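Local coordinates for protein pectate lyase (Bacillus, PDB 3VMV) that probably cleaves polygalacturonate, the pectate backbone of plant cell walls, by beta-elimination, as a polysaccharide lyase of family 1, at residues 132-136 and 137-141; 209-212 and 213-216; 216-220 and 221-225. One frame throughout, in Å; residues are numbered along the deposited sequence.

Interaction 1 (132-136 and 137-141)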
# COMPACT_ATOMS: atom_id res chain seq x y z
N VAL A 132 -9.68 -0.80 -4.59
CA VAL A 132 -8.90 -1.81 -3.93
C VAL A 132 -8.71 -1.40 -2.49
O VAL A 132 -8.33 -0.25 -2.23
CB VAL A 132 -7.53 -1.88 -4.58
CG1 VAL A 132 -6.64 -2.87 -3.86
CG2 VAL A 132 -7.63 -2.22 -6.09
N TRP A 133 -8.98 -2.32 -1.57
CA TRP A 133 -8.82 -2.08 -0.14
C TRP A 133 -7.78 -3.08 0.40
O TRP A 133 -8.00 -4.30 0.31
CB TRP A 133 -10.19 -2.27 0.50
CG TRP A 133 -10.24 -1.93 1.97
CD1 TRP A 133 -9.41 -1.06 2.62
CD2 TRP A 133 -11.20 -2.39 2.93
NE1 TRP A 133 -9.78 -0.96 3.96
CE2 TRP A 133 -10.87 -1.78 4.17
CE3 TRP A 133 -12.28 -3.29 2.87
CZ2 TRP A 133 -11.60 -2.00 5.32
CZ3 TRP A 133 -13.02 -3.51 4.01
CH2 TRP A 133 -12.66 -2.89 5.23
N ILE A 134 -6.67 -2.55 0.92
CA ILE A 134 -5.57 -3.35 1.48
C ILE A 134 -5.60 -3.06 2.98
O ILE A 134 -5.23 -1.94 3.36
CB ILE A 134 -4.29 -2.92 0.83
CG1 ILE A 134 -4.36 -3.33 -0.64
CG2 ILE A 134 -3.04 -3.55 1.57
CD1 ILE A 134 -3.27 -2.67 -1.52
N ASP A 135 -6.11 -4.02 3.76
CA ASP A 135 -6.47 -3.76 5.16
C ASP A 135 -5.96 -4.82 6.11
O ASP A 135 -6.10 -6.01 5.88
CB ASP A 135 -8.00 -3.67 5.23
CG ASP A 135 -8.52 -3.44 6.65
OD1 ASP A 135 -8.42 -2.29 7.11
OD2 ASP A 135 -8.99 -4.41 7.27
N HIS A 136 -5.38 -4.40 7.22
CA HIS A 136 -5.05 -5.33 8.30
C HIS A 136 -4.06 -6.42 7.90
O HIS A 136 -4.17 -7.56 8.32
CB HIS A 136 -6.32 -5.93 8.95
CG HIS A 136 -6.92 -5.05 10.01
ND1 HIS A 136 -8.02 -4.26 9.77
CD2 HIS A 136 -6.54 -4.81 11.29
CE1 HIS A 136 -8.34 -3.62 10.89
NE2 HIS A 136 -7.45 -3.92 11.82
N ASN A 137 -3.08 -6.02 7.10
CA ASN A 137 -2.00 -6.91 6.70
C ASN A 137 -0.68 -6.53 7.36
O ASN A 137 -0.58 -5.49 8.03
CB ASN A 137 -1.82 -6.83 5.20
CG ASN A 137 -3.13 -7.01 4.43
OD1 ASN A 137 -3.59 -6.06 3.71
ND2 ASN A 137 -3.70 -8.17 4.52
N GLU A 138 0.34 -7.35 7.13
CA GLU A 138 1.69 -7.02 7.58
C GLU A 138 2.62 -7.29 6.43
O GLU A 138 2.54 -8.33 5.80
CB GLU A 138 2.10 -7.83 8.82
CG GLU A 138 1.18 -7.49 9.99
CD GLU A 138 1.55 -8.09 11.32
OE1 GLU A 138 2.72 -8.51 11.54
OE2 GLU A 138 0.67 -8.13 12.22
N PHE A 139 3.53 -6.35 6.21
CA PHE A 139 4.46 -6.40 5.09
C PHE A 139 5.84 -6.12 5.61
O PHE A 139 6.02 -5.14 6.35
CB PHE A 139 4.12 -5.33 4.04
CG PHE A 139 2.66 -5.34 3.60
CD1 PHE A 139 2.16 -6.41 2.87
CD2 PHE A 139 1.84 -4.27 3.88
CE1 PHE A 139 0.82 -6.45 2.45
CE2 PHE A 139 0.50 -4.27 3.45
CZ PHE A 139 -0.02 -5.36 2.74
N TYR A 140 6.84 -6.90 5.21
CA TYR A 140 8.17 -6.66 5.76
C TYR A 140 9.23 -7.38 4.93
O TYR A 140 8.89 -8.28 4.15
CB TYR A 140 8.25 -7.07 7.24
CG TYR A 140 7.81 -8.46 7.59
CD1 TYR A 140 8.74 -9.51 7.70
CD2 TYR A 140 6.47 -8.74 7.84
CE1 TYR A 140 8.34 -10.77 8.08
CE2 TYR A 140 6.06 -10.02 8.20
CZ TYR A 140 7.01 -11.02 8.32
OH TYR A 140 6.68 -12.32 8.66
N SER A 141 10.49 -7.00 5.10
CA SER A 141 11.60 -7.80 4.56
C SER A 141 12.75 -7.69 5.55
O SER A 141 12.61 -8.20 6.66
CB SER A 141 11.96 -7.46 3.10
OG SER A 141 12.52 -6.17 2.95
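A sharp bend of the right-handed parallel beta-helix, the fold of family 1 pectate lyases, brings Ile134 against Phe139. Strand 132-135 ends, His136 takes up a left-handed backbone conformation, and after Asn137 the chain runs on as strand 138-140 in a new direction. On the inner side of this bend, methyl CG2 of Ile134 comes to the ring of Phe139 at its edge and near its plane, 3.7 Å from CZ, and the two side chains cross at about a right angle. At chi1 -68° this CG2 lies anti to the backbone N of Ile134, beside the carbonyl carbon, the position from which it meets the ring. Ile123 and Val156, on strands of another face of the beta-helix, touch both side chains. Asn137 occupies the corner itself, where its backbone N is taken by OD1 of Asn170, while ND2 of that asparagine holds the O of Ile134: one amide from the following coil clips both sides of the bend. The outward-turned residues form a polar cluster instead. CB of Asp135 lies 3.4 Å above one face of the Trp133 indole, offset toward its rim, and Ser168 OG links Trp133 NE1 with Asp135 OD1. The other carboxylate oxygen, OD2 of Asp135, takes a nearly straight bond (163°) from ND1 of His136 at 2.7 Å, lying in the imidazole plane while the donor approaches from 40° out of the carboxylate plane.

Interaction 2 (209-212 and 213-216)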
# COMPACT_ATOMS: atom_id res chain seq x y z
N PRO A 209 4.90 7.41 1.43
CA PRO A 209 5.26 6.79 0.14
C PRO A 209 6.13 7.75 -0.70
O PRO A 209 6.24 8.96 -0.39
CB PRO A 209 3.89 6.63 -0.56
CG PRO A 209 2.88 7.47 0.30
CD PRO A 209 3.69 8.22 1.30
N LEU A 210 6.68 7.22 -1.80
CA LEU A 210 7.16 8.03 -2.91
C LEU A 210 5.93 8.32 -3.77
O LEU A 210 5.30 7.38 -4.27
CB LEU A 210 8.22 7.25 -3.72
CG LEU A 210 8.97 8.01 -4.81
CD1 LEU A 210 10.08 7.10 -5.35
CD2 LEU A 210 8.05 8.48 -5.98
N ILE A 211 5.53 9.60 -3.84
CA ILE A 211 4.30 9.94 -4.56
C ILE A 211 4.63 10.80 -5.75
O ILE A 211 5.14 11.90 -5.59
CB ILE A 211 3.28 10.71 -3.65
CG1 ILE A 211 3.02 9.96 -2.35
CG2 ILE A 211 1.93 10.91 -4.41
CD1 ILE A 211 2.29 10.83 -1.33
N ARG A 212 4.29 10.32 -6.95
CA ARG A 212 4.34 11.13 -8.16
C ARG A 212 2.93 11.48 -8.61
O ARG A 212 2.11 10.57 -8.77
CB ARG A 212 5.05 10.42 -9.32
CG ARG A 212 6.54 10.22 -9.12
CD ARG A 212 7.04 9.36 -10.28
NE ARG A 212 8.51 9.27 -10.38
CZ ARG A 212 9.21 8.23 -9.92
NH1 ARG A 212 8.61 7.22 -9.29
NH2 ARG A 212 10.53 8.23 -10.09
N TYR A 213 2.66 12.77 -8.84
CA TYR A 213 1.40 13.28 -9.47
C TYR A 213 0.11 13.15 -8.68
O TYR A 213 -0.77 14.03 -8.77
CB TYR A 213 1.10 12.64 -10.87
CG TYR A 213 2.25 12.73 -11.85
CD1 TYR A 213 2.55 13.94 -12.49
CD2 TYR A 213 3.05 11.63 -12.09
CE1 TYR A 213 3.64 14.05 -13.38
CE2 TYR A 213 4.12 11.72 -12.97
CZ TYR A 213 4.40 12.93 -13.60
OH TYR A 213 5.47 13.03 -14.45
N ALA A 214 -0.02 12.04 -7.94
CA ALA A 214 -1.32 11.67 -7.34
C ALA A 214 -1.79 12.58 -6.20
O ALA A 214 -0.97 13.18 -5.51
CB ALA A 214 -1.24 10.27 -6.83
N ASP A 215 -3.12 12.65 -6.05
CA ASP A 215 -3.73 13.15 -4.82
C ASP A 215 -3.87 12.00 -3.82
O ASP A 215 -4.42 10.90 -4.13
CB ASP A 215 -5.11 13.73 -5.13
CG ASP A 215 -5.04 15.04 -5.95
OD1 ASP A 215 -3.98 15.69 -5.93
OD2 ASP A 215 -6.04 15.38 -6.63
N VAL A 216 -3.38 12.27 -2.60
CA VAL A 216 -3.26 11.27 -1.55
C VAL A 216 -3.65 11.88 -0.21
O VAL A 216 -3.31 13.03 0.06
CB VAL A 216 -1.81 10.78 -1.49
CG1 VAL A 216 -1.60 9.83 -0.35
CG2 VAL A 216 -1.41 10.15 -2.82
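Ile211 and Val216 reach toward each other tip to tip, closing the inside of the short turn between strands 210-212 and 215-219. Ile211 holds CG2 anti to its own backbone nitrogen and CG1 beside it (chi1 -52°), which presents two carbons to the valine: CG2 lies 3.8 Å from Val216 CG2, and CD1 reaches the same methyl at 4.0 Å. Ala214 fills in next to them, its CB 4.0 Å from Ile211 CG2. In the right-handed parallel beta-helix these three belong to the buried interior, and the chain turns outside them through a classic gamma turn centred on Tyr213, whose phi is positive (69°). The turn is closed by a weak bond from Ala214 N to Arg212 O at 2.7 Å. Tyr213 places CG on the side of its backbone N, opposite the carbonyl carbon, and the ring thereby folds back along Arg212, with CD2 3.6 Å from Arg212 CB and an oblique approach to the Arg212 carbonyl carbon. An alanine here would remove the ring and is likely to uncover the base of the Arg212 side chain and leave Ala190 and Val235 without the aromatic group they touch. Arg212 itself runs extended from CG to NE, carrying its guanidinium away from the turn to a salt bridge from NE to Asp185 and a bond from NH1 to Gly182 O.

Interaction 3 (216-220 and 221-225)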
# COMPACT_ATOMS: atom_id res chain seq x y z
N VAL A 216 -3.38 12.27 -2.60
CA VAL A 216 -3.26 11.27 -1.55
C VAL A 216 -3.65 11.88 -0.21
O VAL A 216 -3.31 13.03 0.06
CB VAL A 216 -1.81 10.78 -1.49
CG1 VAL A 216 -1.60 9.83 -0.35
CG2 VAL A 216 -1.41 10.15 -2.82
N HIS A 217 -4.38 11.13 0.62
CA HIS A 217 -4.68 11.53 2.00
C HIS A 217 -4.01 10.53 2.92
O HIS A 217 -4.24 9.34 2.78
CB HIS A 217 -6.19 11.52 2.16
CG HIS A 217 -6.72 11.97 3.49
ND1 HIS A 217 -7.96 11.56 3.93
CD2 HIS A 217 -6.23 12.79 4.45
CE1 HIS A 217 -8.22 12.14 5.09
NE2 HIS A 217 -7.19 12.88 5.44
N MET A 218 -3.18 11.02 3.84
CA MET A 218 -2.61 10.18 4.89
C MET A 218 -3.06 10.71 6.23
O MET A 218 -2.71 11.85 6.59
CB MET A 218 -1.09 10.22 4.82
CG MET A 218 -0.57 9.88 3.44
SD MET A 218 1.22 9.58 3.44
CE MET A 218 1.35 7.93 4.13
N PHE A 219 -3.87 9.91 6.93
CA PHE A 219 -4.28 10.31 8.27
C PHE A 219 -4.14 9.22 9.31
O PHE A 219 -4.34 8.03 9.02
CB PHE A 219 -5.71 10.93 8.29
CG PHE A 219 -6.85 9.95 7.96
CD1 PHE A 219 -7.59 9.37 8.99
CD2 PHE A 219 -7.20 9.68 6.65
CE1 PHE A 219 -8.67 8.53 8.74
CE2 PHE A 219 -8.27 8.80 6.37
CZ PHE A 219 -9.02 8.23 7.42
N ASN A 220 -3.79 9.63 10.54
CA ASN A 220 -3.82 8.70 11.66
C ASN A 220 -2.87 7.53 11.47
O ASN A 220 -3.14 6.46 12.03
CB ASN A 220 -5.24 8.18 11.96
CG ASN A 220 -6.14 9.24 12.61
OD1 ASN A 220 -5.70 10.36 13.06
ND2 ASN A 220 -7.40 8.93 12.65
N ASN A 221 -1.78 7.74 10.74
CA ASN A 221 -0.71 6.73 10.70
C ASN A 221 0.35 7.01 11.77
O ASN A 221 0.44 8.15 12.28
CB ASN A 221 -0.02 6.70 9.33
CG ASN A 221 -1.00 6.52 8.20
OD1 ASN A 221 -1.49 5.41 7.92
ND2 ASN A 221 -1.31 7.63 7.52
N TYR A 222 1.13 5.97 12.10
CA TYR A 222 2.21 6.03 13.08
C TYR A 222 3.48 5.70 12.34
O TYR A 222 3.65 4.56 11.90
CB TYR A 222 1.92 5.01 14.19
CG TYR A 222 2.90 4.89 15.34
CD1 TYR A 222 3.95 5.77 15.49
CD2 TYR A 222 2.70 3.92 16.30
CE1 TYR A 222 4.83 5.61 16.59
CE2 TYR A 222 3.57 3.76 17.37
CZ TYR A 222 4.60 4.63 17.51
OH TYR A 222 5.41 4.45 18.60
N PHE A 223 4.31 6.72 12.13
CA PHE A 223 5.62 6.61 11.46
C PHE A 223 6.68 6.55 12.54
O PHE A 223 6.69 7.41 13.44
CB PHE A 223 5.88 7.85 10.64
CG PHE A 223 4.93 8.11 9.46
CD1 PHE A 223 5.38 7.91 8.16
CD2 PHE A 223 3.65 8.62 9.65
CE1 PHE A 223 4.61 8.25 7.05
CE2 PHE A 223 2.84 8.96 8.57
CZ PHE A 223 3.31 8.76 7.24
N LYS A 224 7.61 5.58 12.46
CA LYS A 224 8.60 5.40 13.53
C LYS A 224 9.89 4.90 12.94
O LYS A 224 9.90 3.95 12.14
CB LYS A 224 8.09 4.37 14.54
CG LYS A 224 8.99 4.18 15.74
CD LYS A 224 8.29 3.27 16.76
CE LYS A 224 9.05 3.24 18.07
NZ LYS A 224 10.43 2.74 17.90
N ASP A 225 10.99 5.53 13.35
CA ASP A 225 12.33 4.99 13.02
C ASP A 225 12.48 4.85 11.51
O ASP A 225 12.77 3.78 10.98
CB ASP A 225 12.58 3.69 13.77
CG ASP A 225 12.73 3.90 15.28
OD1 ASP A 225 12.95 5.04 15.74
OD2 ASP A 225 12.70 2.89 16.00
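The Phe223 ring is met obliquely by methyl CE of Met218, 3.8 Å from CZ, while Phe246 stacks with the ring and Phe201 meets it with planes at about 45°. A second flat group lies on strand 215-219, where CD2 of Phe219 sits 3.1 Å above one face of the His217 imidazole, offset toward its rim. Between these aromatic groups the chain bends at Asn220, in a left-handed conformation, and at Asn221, so that strand 215-219 gives way to strand 222-226 within two residues of the beta-helix. Met218 crosses Phe223 at about a right angle: its chain leaves the backbone extended through chi2 and then bends at the sulfur (chi3 76°), and that last turn carries CE to the ring. Beneath it the amide of Asn221 tucks back under strand 215-219, with ND2 3.7 Å from Met218 CB and 3.4 Å from Phe219 O, a separation with a poor angle for bonding. Its real partners are in the preceding coil: OD1 accepts from Asn199 N and ND2 donates to Tyr196 O. The following coil treats this bend in the same way, Asn244 gripping Asn221 N and Met218 O, which makes a stack of asparagines at the turn, as known in pectate lyases. A buried amide is thus satisfied at both its ends beside a methionine-phenylalanine contact that relies on packing alone.

How the interactions relate
Interactions 1 and 3 are the same kind of corner on different coils of the beta-helix, their centres about 14 Å apart: in each, a residue with left-handed backbone precedes an asparagine, an apolar side chain (isoleucine or methionine) meets a phenylalanine inside, and an asparagine of the following coil grips the bend. Interaction 2 is a different kind of corner, a gamma turn with a purely aliphatic inner face and a tyrosine and arginine outside. It leads directly into interaction 3, since strand 215-219 serves both and Val216 is common to them; Pro209 CD also packs on Met218 SD at 3.5 Å. All three have apolar, buried centres; interaction 1 also buries a carboxylate-imidazole pair, while in interaction 2 Arg212 is partly exposed.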